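Local coordinates for single-stranded DNA-binding protein 1 (PDB 4DAM), which probably binds single-stranded DNA as a homotetramer, through the oligonucleotide-binding (OB) fold domain that makes up this fragment, at residues Phe41-Ala47 against His61-Val67; Gly84-Val88 against Gly116-Arg121. The protein carries 1 engineered substitution. All blocks are in the same frame, centred on the assembly; numbering follows the deposited sequence.

Interaction 1 of 2, residues Phe41-Ala47 against His61-Val67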
loop_
_atom_site.group_PDB
_atom_site.type_symbol
_atom_site.label_atom_id
_atom_site.label_comp_id
_atom_site.label_asym_id
_atom_site.label_seq_id
_atom_site.Cartn_x
_atom_site.Cartn_y
_atom_site.Cartn_z
ATOM N N PHE A 41 10.678 6.670 -17.241
ATOM C CA PHE A 41 9.944 5.872 -18.217
ATOM C C PHE A 41 8.476 5.852 -17.866
ATOM O O PHE A 41 8.086 6.066 -16.719
ATOM C CB PHE A 41 10.495 4.442 -18.348
ATOM C CG PHE A 41 10.388 3.628 -17.103
ATOM C CD1 PHE A 41 9.311 2.776 -16.906
ATOM C CD2 PHE A 41 11.385 3.676 -16.149
ATOM C CE1 PHE A 41 9.217 2.014 -15.739
ATOM C CE2 PHE A 41 11.306 2.914 -14.987
ATOM C CZ PHE A 41 10.218 2.083 -14.796
ATOM N N ARG A 42 7.658 5.543 -18.864
ATOM C CA ARG A 42 6.225 5.386 -18.651
ATOM C C ARG A 42 5.914 3.955 -18.272
ATOM O O ARG A 42 6.453 3.028 -18.848
ATOM C CB ARG A 42 5.480 5.777 -19.911
ATOM C CG ARG A 42 3.967 5.889 -19.815
ATOM C CD ARG A 42 3.497 6.515 -21.128
ATOM N NE ARG A 42 2.066 6.765 -21.225
ATOM C CZ ARG A 42 1.408 7.735 -20.602
ATOM N NH1 ARG A 42 2.023 8.566 -19.762
ATOM N NH2 ARG A 42 0.107 7.842 -20.808
ATOM N N LEU A 43 5.051 3.793 -17.277
ATOM C CA LEU A 43 4.621 2.489 -16.784
ATOM C C LEU A 43 3.119 2.348 -16.999
ATOM O O LEU A 43 2.339 3.226 -16.606
ATOM C CB LEU A 43 4.917 2.359 -15.290
ATOM C CG LEU A 43 4.522 1.042 -14.600
ATOM C CD1 LEU A 43 5.442 -0.099 -15.036
ATOM C CD2 LEU A 43 4.529 1.204 -13.074
ATOM N N ALA A 44 2.718 1.245 -17.612
ATOM C CA ALA A 44 1.300 0.912 -17.826
ATOM C C ALA A 44 0.877 -0.199 -16.888
ATOM O O ALA A 44 1.431 -1.299 -16.936
ATOM C CB ALA A 44 1.057 0.474 -19.268
ATOM N N VAL A 45 -0.132 0.086 -16.059
ATOM C CA VAL A 45 -0.623 -0.866 -15.082
ATOM C C VAL A 45 -2.093 -1.168 -15.386
ATOM O O VAL A 45 -2.964 -0.309 -15.205
ATOM C CB VAL A 45 -0.464 -0.299 -13.647
ATOM C CG1 VAL A 45 -1.002 -1.267 -12.598
ATOM C CG2 VAL A 45 0.978 0.115 -13.371
ATOM N N THR A 46 -2.360 -2.372 -15.878
ATOM C CA THR A 46 -3.705 -2.729 -16.330
ATOM C C THR A 46 -4.382 -3.656 -15.328
ATOM O O THR A 46 -3.880 -4.746 -15.041
ATOM C CB THR A 46 -3.668 -3.373 -17.732
ATOM O OG1 THR A 46 -3.075 -2.453 -18.644
ATOM C CG2 THR A 46 -5.083 -3.688 -18.226
ATOM N N ALA A 47 -5.509 -3.205 -14.781
ATOM C CA ALA A 47 -6.341 -4.035 -13.912
ATOM C C ALA A 47 -7.030 -5.064 -14.801
ATOM O O ALA A 47 -7.293 -4.798 -15.967
ATOM C CB ALA A 47 -7.371 -3.181 -13.171
ATOM N N HIS A 61 -9.374 -1.008 -16.549
ATOM C CA HIS A 61 -8.725 0.285 -16.694
ATOM C C HIS A 61 -7.214 0.171 -16.644
ATOM O O HIS A 61 -6.665 -0.592 -15.849
ATOM C CB HIS A 61 -9.199 1.189 -15.568
ATOM C CG HIS A 61 -8.576 2.544 -15.580
ATOM N ND1 HIS A 61 -8.901 3.487 -16.494
ATOM C CD2 HIS A 61 -7.582 3.089 -14.787
ATOM C CE1 HIS A 61 -8.162 4.585 -16.277
ATOM N NE2 HIS A 61 -7.364 4.347 -15.222
ATOM N N THR A 62 -6.537 0.915 -17.505
ATOM C CA THR A 62 -5.084 1.051 -17.458
ATOM C C THR A 62 -4.676 2.383 -16.806
ATOM O O THR A 62 -5.024 3.455 -17.306
ATOM C CB THR A 62 -4.433 0.945 -18.858
ATOM O OG1 THR A 62 -4.684 -0.367 -19.387
ATOM C CG2 THR A 62 -2.944 1.180 -18.753
ATOM N N ASN A 63 -3.932 2.285 -15.702
ATOM C CA ASN A 63 -3.273 3.420 -15.080
ATOM C C ASN A 63 -1.912 3.622 -15.750
ATOM O O ASN A 63 -1.087 2.690 -15.797
ATOM C CB ASN A 63 -3.012 3.189 -13.580
ATOM C CG ASN A 63 -4.244 3.371 -12.682
ATOM O OD1 ASN A 63 -4.296 2.858 -11.537
ATOM N ND2 ASN A 63 -5.217 4.093 -13.163
ATOM N N PHE A 64 -1.634 4.842 -16.190
ATOM C CA PHE A 64 -0.294 5.228 -16.633
ATOM C C PHE A 64 0.393 6.099 -15.598
ATOM O O PHE A 64 -0.219 7.019 -15.047
ATOM C CB PHE A 64 -0.338 5.976 -17.959
ATOM C CG PHE A 64 -0.761 5.102 -19.112
ATOM C CD1 PHE A 64 -2.100 5.032 -19.485
ATOM C CD2 PHE A 64 0.161 4.303 -19.774
ATOM C CE1 PHE A 64 -2.507 4.222 -20.545
ATOM C CE2 PHE A 64 -0.244 3.508 -20.842
ATOM C CZ PHE A 64 -1.575 3.464 -21.206
ATOM N N PHE A 65 1.658 5.784 -15.352
ATOM C CA PHE A 65 2.519 6.548 -14.466
ATOM C C PHE A 65 3.812 6.898 -15.163
ATOM O O PHE A 65 4.316 6.140 -15.992
ATOM C CB PHE A 65 2.892 5.748 -13.227
ATOM C CG PHE A 65 1.736 5.259 -12.418
ATOM C CD1 PHE A 65 1.189 4.005 -12.638
ATOM C CD2 PHE A 65 1.211 6.051 -11.410
ATOM C CE1 PHE A 65 0.133 3.549 -11.887
ATOM C CE2 PHE A 65 0.150 5.603 -10.660
ATOM C CZ PHE A 65 -0.400 4.349 -10.900
ATOM N N THR A 66 4.355 8.060 -14.818
ATOM C CA THR A 66 5.740 8.365 -15.162
ATOM C C THR A 66 6.595 7.990 -13.969
ATOM O O THR A 66 6.395 8.503 -12.859
ATOM C CB THR A 66 5.945 9.839 -15.486
ATOM O OG1 THR A 66 5.087 10.187 -16.584
ATOM C CG2 THR A 66 7.381 10.105 -15.870
ATOM N N VAL A 67 7.502 7.062 -14.182
ATOM C CA VAL A 67 8.384 6.575 -13.142
ATOM C C VAL A 67 9.741 7.249 -13.250
ATOM O O VAL A 67 10.361 7.286 -14.316
ATOM C CB VAL A 67 8.580 5.038 -13.206
ATOM C CG1 VAL A 67 9.533 4.565 -12.117
ATOM C CG2 VAL A 67 7.243 4.293 -13.148
#

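Interaction 2 of 2, residues Gly84-Val88 against Gly116-Arg121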
loop_
_atom_site.group_PDB
_atom_site.type_symbol
_atom_site.label_atom_id
_atom_site.label_comp_id
_atom_site.label_asym_id
_atom_site.label_seq_id
_atom_site.Cartn_x
_atom_site.Cartn_y
_atom_site.Cartn_z
ATOM N N GLY A 84 8.012 -3.021 -23.057
ATOM C CA GLY A 84 7.383 -4.319 -22.936
ATOM C C GLY A 84 7.733 -5.095 -21.683
ATOM O O GLY A 84 6.999 -6.024 -21.315
ATOM N N ASP A 85 8.817 -4.722 -20.994
ATOM C CA ASP A 85 9.264 -5.481 -19.833
ATOM C C ASP A 85 8.244 -5.414 -18.687
ATOM O O ASP A 85 7.843 -4.314 -18.263
ATOM C CB ASP A 85 10.574 -4.938 -19.277
ATOM C CG ASP A 85 11.787 -5.315 -20.103
ATOM O OD1 ASP A 85 11.673 -6.157 -21.025
ATOM O OD2 ASP A 85 12.872 -4.767 -19.791
ATOM N N PRO A 86 7.860 -6.575 -18.145
ATOM C CA PRO A 86 7.030 -6.573 -16.932
ATOM C C PRO A 86 7.872 -6.240 -15.720
ATOM O O PRO A 86 8.935 -6.830 -15.510
ATOM C CB PRO A 86 6.479 -7.991 -16.862
ATOM C CG PRO A 86 7.430 -8.797 -17.638
ATOM C CD PRO A 86 7.967 -7.924 -18.725
ATOM N N VAL A 87 7.420 -5.247 -14.942
ATOM C CA VAL A 87 8.189 -4.780 -13.808
ATOM C C VAL A 87 7.293 -4.565 -12.589
ATOM O O VAL A 87 6.081 -4.389 -12.721
ATOM C CB VAL A 87 8.943 -3.458 -14.112
ATOM C CG1 VAL A 87 9.998 -3.683 -15.191
ATOM C CG2 VAL A 87 7.985 -2.356 -14.523
ATOM N N VAL A 88 7.924 -4.635 -11.424
ATOM C CA VAL A 88 7.319 -4.220 -10.173
ATOM C C VAL A 88 8.049 -2.962 -9.709
ATOM O O VAL A 88 9.284 -2.932 -9.672
ATOM C CB VAL A 88 7.318 -5.336 -9.116
ATOM C CG1 VAL A 88 8.645 -6.047 -8.963
ATOM C CG2 VAL A 88 6.833 -4.788 -7.768
ATOM N N GLY A 116 12.031 -3.884 -10.091
ATOM C CA GLY A 116 12.558 -5.203 -10.485
ATOM C C GLY A 116 11.800 -5.767 -11.652
ATOM O O GLY A 116 10.623 -5.477 -11.834
ATOM N N HIS A 117 12.489 -6.563 -12.478
ATOM C CA HIS A 117 11.806 -7.356 -13.476
ATOM C C HIS A 117 10.910 -8.348 -12.772
ATOM O O HIS A 117 11.354 -9.025 -11.847
ATOM C CB HIS A 117 12.822 -8.106 -14.336
ATOM C CG HIS A 117 13.591 -7.220 -15.269
ATOM N ND1 HIS A 117 13.093 -6.806 -16.463
ATOM C CD2 HIS A 117 14.827 -6.626 -15.136
ATOM C CE1 HIS A 117 14.012 -6.003 -17.056
ATOM N NE2 HIS A 117 15.050 -5.899 -16.257
ATOM N N ASP A 118 9.653 -8.443 -13.191
ATOM C CA ASP A 118 8.670 -9.283 -12.497
ATOM C C ASP A 118 8.806 -10.735 -12.927
ATOM O O ASP A 118 8.540 -11.088 -14.081
ATOM C CB ASP A 118 7.265 -8.787 -12.779
ATOM C CG ASP A 118 6.177 -9.518 -11.953
ATOM O OD1 ASP A 118 6.505 -10.378 -11.090
ATOM O OD2 ASP A 118 4.982 -9.186 -12.187
ATOM N N LEU A 119 9.214 -11.563 -11.987
ATOM C CA LEU A 119 9.372 -13.006 -12.227
ATOM C C LEU A 119 8.055 -13.741 -12.436
ATOM O O LEU A 119 8.063 -14.905 -12.854
ATOM C CB LEU A 119 10.148 -13.637 -11.074
ATOM C CG LEU A 119 11.605 -13.183 -10.880
ATOM C CD1 LEU A 119 12.170 -13.503 -9.501
ATOM C CD2 LEU A 119 12.488 -13.706 -12.019
ATOM N N ALA A 120 6.921 -13.093 -12.177
ATOM C CA ALA A 120 5.622 -13.725 -12.420
ATOM C C ALA A 120 5.286 -13.847 -13.905
ATOM O O ALA A 120 4.466 -14.678 -14.282
ATOM C CB ALA A 120 4.500 -12.968 -11.718
ATOM N N ARG A 121 5.898 -12.989 -14.727
ATOM C CA ARG A 121 5.487 -12.798 -16.117
ATOM C C ARG A 121 6.723 -12.867 -17.051
ATOM O O ARG A 121 6.645 -12.616 -18.261
ATOM C CB ARG A 121 4.744 -11.449 -16.236
ATOM C CG ARG A 121 3.384 -11.403 -15.526
ATOM C CD ARG A 121 2.744 -10.007 -15.542
ATOM N NE ARG A 121 3.535 -9.059 -14.747
ATOM C CZ ARG A 121 3.691 -7.761 -15.012
ATOM N NH1 ARG A 121 3.114 -7.193 -16.077
ATOM N NH2 ARG A 121 4.461 -7.018 -14.200
HETATM O O HOH W 1 10.830 -7.925 -17.215
#

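Interaction 1 of 2, residues Phe41-Ala47 against His61-Val67
Val67 lays its CB over one face of the Phe41 ring, 3.9 Å from the ring centroid and displaced toward the rim, a CH-pi contact between two side chains that lie side by side. Phe41 reaches this place because its CG sits between the backbone N and the carbonyl carbon (chi1 63°), which brings CZ to 3.7 Å from Val67 CG1. With the ring cut back to an alanine here, Val67 would probably lose the cover on that flank and a gap would open beside Pro28. On the other side of the sheet, the extended chain of Arg42 carries its guanidinium over one face of the Phe64 ring, the planes 10° apart and NH2 3.3 Å from Phe64 CG. Farther along that face, Thr46 OG1 and Thr62 OG1 share a 2.7 Å hydrogen bond. Strands 36-51 and 56-70 form an antiparallel beta hairpin of the OB fold. Paired backbone bonds join Phe41 to Val67, Leu43 to Phe65 and Val45 to Asn63; the one from Leu43 N to Phe65 O measures 2.8 Å. On the face of Phe41 and Val67, Val45 CG2 meets the edge of the Phe65 ring, 3.8 Å from CE1. Strand 86-100 covers Leu43 and Val67, while His61 NE2 bonds to Val95 O of the second subunit.

Interaction 2 of 2, residues Gly84-Val88 against Gly116-Arg121
Pro86 presses its CB against the guanidinium of Arg121, over the centre of one face and 3.4 Å from CZ, so that an aliphatic carbon of the proline covers one face of a charged group. The group is held flat there by Asp118, whose OD2 takes both Arg121 NE at 2.9 Å and Arg121 NH2 at 3.0 Å. This is a side-on salt bridge to a single oxygen: NE comes from above the carboxylate plane, while NH2 meets the anti lone pair. A bend at chi3 (-66°) folds the arginine back over the proline, and its NH2 also bonds to Gly22 O on strand 17-33. Asp118 OD1 is used too, accepting from Ala120 N in an Asx turn that overlaps the start of the type I beta turn from Asp118 to Arg121. The turn follows strand 114-117, which runs antiparallel to the start of strand 86-100 in the OB-fold sheet. Val88 and Gly116 form a hydrogen-bonded pair, with Val88 N 2.9 Å from Gly116 O. One residue beyond the pairing of Val87 with His117, Asp118 N gives a straight bond (175°) to Pro86 O, approaching from above the carbonyl plane. A water donates to the same oxygen and lies 2.6 Å from His117 ND1, near the imidazole plane. Ser80 OG holds His117 NE2, and Leu119 O accepts from Asn76 ND2 of the third subunit.

Overall arrangement
The two contacts follow one another along the chain: the hairpin of interaction 1 is complete before residues 84-88 open interaction 2, with helix 71-80 lying between. Their centres are about 13 Å apart, and both belong to the curled sheet of the OB fold. They meet directly where Leu43 CD1 packs 3.4 Å from Val87 CG2, so the start of strand 86-100, which pairs with strand 114-117, also packs against the hairpin. Strand 17-33 links them further, since it borders strand 36-51 and strand 86-100 alike. Each contact also reaches another copy of the protein, interaction 1 the second subunit and interaction 2 the third, which ties both to the homotetramer.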